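Local structure of beta-N-acetylhexosaminidase (5BZA) at residues Q412-H417 against K437-R442. The protein probably hydrolyses terminal non-reducing N-acetyl-D-hexosamine residues from N-acetyl-beta-D-hexosaminides, as a family 3 glycosidase. Numbering follows the deposited sequence.
Sequences QVLQAH and KFFPGR
Leu414 holds CG opposite its backbone nitrogen (chi1 162°), and chi2 near 70° then sets CD1 against Phe438 CB and CD2 near the Phe438 ring. In Phe439, CG lies anti to the carbonyl carbon (chi1 -62°), and the end of its ring comes nearer the helix, where it meets His417 CB. Of the two Leu414 methyls, CD1 makes the closer contacts. Leu414 CD1 lies 3.6 Å from Phe438 CB and 3.7 Å from Phe438 O, so it rests against the base of that side chain and its backbone. Leu414 CD2 comes obliquely to the Phe438 ring, with CD1 of that ring 4.2 Å away. The two side chains cross at about a right angle. Lys437 CG lies over one face of the Phe438 ring, toward its rim. Leu414 CD1 also approaches Phe439, 4.3 Å from CZ. One turn further along the helix, His417 CB sits at the edge of the Phe439 ring, in its plane, 3.9 Å from Phe439 CE2. No hydrogen bond joins the two segments; the contact is apolar.

The contact belongs to the C-terminal domain, away from the metal sites. Helix 411-418 follows strand 399-404 and precedes strand 425-429, a beta-alpha-beta crossover between two parallel neighbours of the mixed sheet. Residues 437-442 lie in the loop from strand 425-429 to strand 443-446. A type II beta turn runs from Phe439 to Arg442, with Gly441 at positive phi. Its closing bond, Arg442 N to Phe439 O, measures 3.3 Å. Arg442 hydrogen-bonds through NH2 to Leu418 O and through NH1 to Leu420 O, just beyond residues 412-417. The buried His417 is hydrogen-bonded through ND1 to Asp402 of strand 399-404. The ring of Phe439 also meets Tyr427 of strand 425-429, whose hydroxyl is hydrogen-bonded to His417 O.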
loop_
_atom_site.group_PDB
_atom_site.type_symbol
_atom_site.label_atom_id
_atom_site.label_comp_id
_atom_site.label_asym_id
_atom_site.label_seq_id
_atom_site.Cartn_x
_atom_site.Cartn_y
_atom_site.Cartn_z
ATOM N N GLN B 412 -13.372 35.566 -17.491
ATOM C CA GLN B 412 -12.045 36.118 -17.408
ATOM C C GLN B 412 -11.020 34.968 -17.395
ATOM O O GLN B 412 -9.990 35.012 -18.098
ATOM C CB GLN B 412 -11.961 36.958 -16.133
ATOM C CG GLN B 412 -10.575 37.464 -15.717
ATOM C CD GLN B 412 -10.690 38.334 -14.484
ATOM O OE1 GLN B 412 -11.802 38.714 -14.105
ATOM N NE2 GLN B 412 -9.561 38.627 -13.829
ATOM N N VAL B 413 -11.354 33.915 -16.651
ATOM C CA VAL B 413 -10.596 32.668 -16.652
ATOM C C VAL B 413 -10.593 31.995 -18.018
ATOM O O VAL B 413 -9.532 31.601 -18.557
ATOM C CB VAL B 413 -11.169 31.684 -15.607
ATOM C CG1 VAL B 413 -10.726 30.249 -15.915
ATOM C CG2 VAL B 413 -10.782 32.120 -14.190
ATOM N N LEU B 414 -11.772 31.901 -18.609
ATOM C CA LEU B 414 -11.885 31.123 -19.818
ATOM C C LEU B 414 -11.125 31.849 -20.908
ATOM O O LEU B 414 -10.566 31.230 -21.829
ATOM C CB LEU B 414 -13.350 30.914 -20.216
ATOM C CG LEU B 414 -13.599 30.499 -21.674
ATOM C CD1 LEU B 414 -13.137 29.063 -21.962
ATOM C CD2 LEU B 414 -15.047 30.665 -22.036
ATOM N N GLN B 415 -11.060 33.166 -20.784
ATOM C CA GLN B 415 -10.405 33.915 -21.821
ATOM C C GLN B 415 -8.913 33.930 -21.526
ATOM O O GLN B 415 -8.096 34.048 -22.447
ATOM C CB GLN B 415 -10.971 35.340 -21.897
ATOM C CG GLN B 415 -12.421 35.391 -22.377
ATOM C CD GLN B 415 -12.624 34.843 -23.773
ATOM O OE1 GLN B 415 -11.752 34.967 -24.646
ATOM N NE2 GLN B 415 -13.786 34.225 -23.996
ATOM N N ALA B 416 -8.538 33.699 -20.271
ATOM C CA ALA B 416 -7.110 33.501 -19.990
ATOM C C ALA B 416 -6.643 32.256 -20.756
ATOM O O ALA B 416 -5.678 32.314 -21.532
ATOM C CB ALA B 416 -6.854 33.354 -18.498
ATOM N N HIS B 417 -7.415 31.178 -20.636
ATOM C CA HIS B 417 -7.109 29.948 -21.369
ATOM C C HIS B 417 -7.202 30.078 -22.892
ATOM O O HIS B 417 -6.348 29.538 -23.609
ATOM C CB HIS B 417 -8.018 28.817 -20.902
ATOM C CG HIS B 417 -7.666 28.292 -19.550
ATOM N ND1 HIS B 417 -6.569 27.478 -19.329
ATOM C CD2 HIS B 417 -8.259 28.456 -18.345
ATOM C CE1 HIS B 417 -6.506 27.169 -18.047
ATOM N NE2 HIS B 417 -7.521 27.747 -17.426
ATOM N N LYS B 437 -16.427 21.686 -23.993
ATOM C CA LYS B 437 -17.308 22.452 -24.897
ATOM C C LYS B 437 -16.733 23.838 -25.225
ATOM O O LYS B 437 -16.958 24.359 -26.309
ATOM C CB LYS B 437 -18.739 22.548 -24.360
ATOM C CG LYS B 437 -18.998 23.550 -23.251
ATOM C CD LYS B 437 -20.460 23.452 -22.761
ATOM C CE LYS B 437 -20.981 22.002 -22.807
ATOM N NZ LYS B 437 -22.255 21.785 -22.051
ATOM N N PHE B 438 -16.036 24.441 -24.262
ATOM C CA PHE B 438 -15.543 25.809 -24.371
ATOM C C PHE B 438 -14.216 25.966 -25.128
ATOM O O PHE B 438 -13.586 27.019 -25.056
ATOM C CB PHE B 438 -15.412 26.420 -22.968
ATOM C CG PHE B 438 -16.706 26.416 -22.196
ATOM C CD1 PHE B 438 -17.659 27.412 -22.415
ATOM C CD2 PHE B 438 -16.980 25.428 -21.250
ATOM C CE1 PHE B 438 -18.861 27.421 -21.717
ATOM C CE2 PHE B 438 -18.190 25.430 -20.548
ATOM C CZ PHE B 438 -19.124 26.427 -20.781
ATOM N N PHE B 439 -13.814 24.938 -25.876
ATOM C CA PHE B 439 -12.587 25.001 -26.683
ATOM C C PHE B 439 -12.822 24.487 -28.109
ATOM O O PHE B 439 -12.173 23.520 -28.558
ATOM C CB PHE B 439 -11.444 24.216 -26.016
ATOM C CG PHE B 439 -11.041 24.759 -24.677
ATOM C CD1 PHE B 439 -11.718 24.384 -23.527
ATOM C CD2 PHE B 439 -10.026 25.695 -24.573
ATOM C CE1 PHE B 439 -11.352 24.899 -22.293
ATOM C CE2 PHE B 439 -9.660 26.213 -23.358
ATOM C CZ PHE B 439 -10.323 25.818 -22.209
ATOM N N PRO B 440 -13.762 25.125 -28.833
ATOM C CA PRO B 440 -14.040 24.638 -30.188
ATOM C C PRO B 440 -12.863 24.938 -31.103
ATOM O O PRO B 440 -12.192 25.954 -30.913
ATOM C CB PRO B 440 -15.291 25.430 -30.606
ATOM C CG PRO B 440 -15.246 26.662 -29.785
ATOM C CD PRO B 440 -14.610 26.279 -28.471
ATOM N N GLY B 441 -12.649 24.100 -32.105
ATOM C CA GLY B 441 -11.515 24.227 -33.001
ATOM C C GLY B 441 -10.132 24.114 -32.349
ATOM O O GLY B 441 -9.117 24.229 -33.021
ATOM N N ARG B 442 -10.075 23.882 -31.046
ATOM C CA ARG B 442 -8.784 23.801 -30.384
ATOM C C ARG B 442 -8.317 22.353 -30.316
ATOM O O ARG B 442 -9.134 21.425 -30.380
ATOM C CB ARG B 442 -8.871 24.370 -28.992
ATOM C CG ARG B 442 -9.376 25.791 -28.929
ATOM C CD ARG B 442 -8.403 26.863 -29.383
ATOM N NE ARG B 442 -8.985 28.193 -29.129
ATOM C CZ ARG B 442 -8.264 29.271 -28.815
ATOM N NH1 ARG B 442 -6.931 29.153 -28.715
ATOM N NH2 ARG B 442 -8.859 30.448 -28.584
#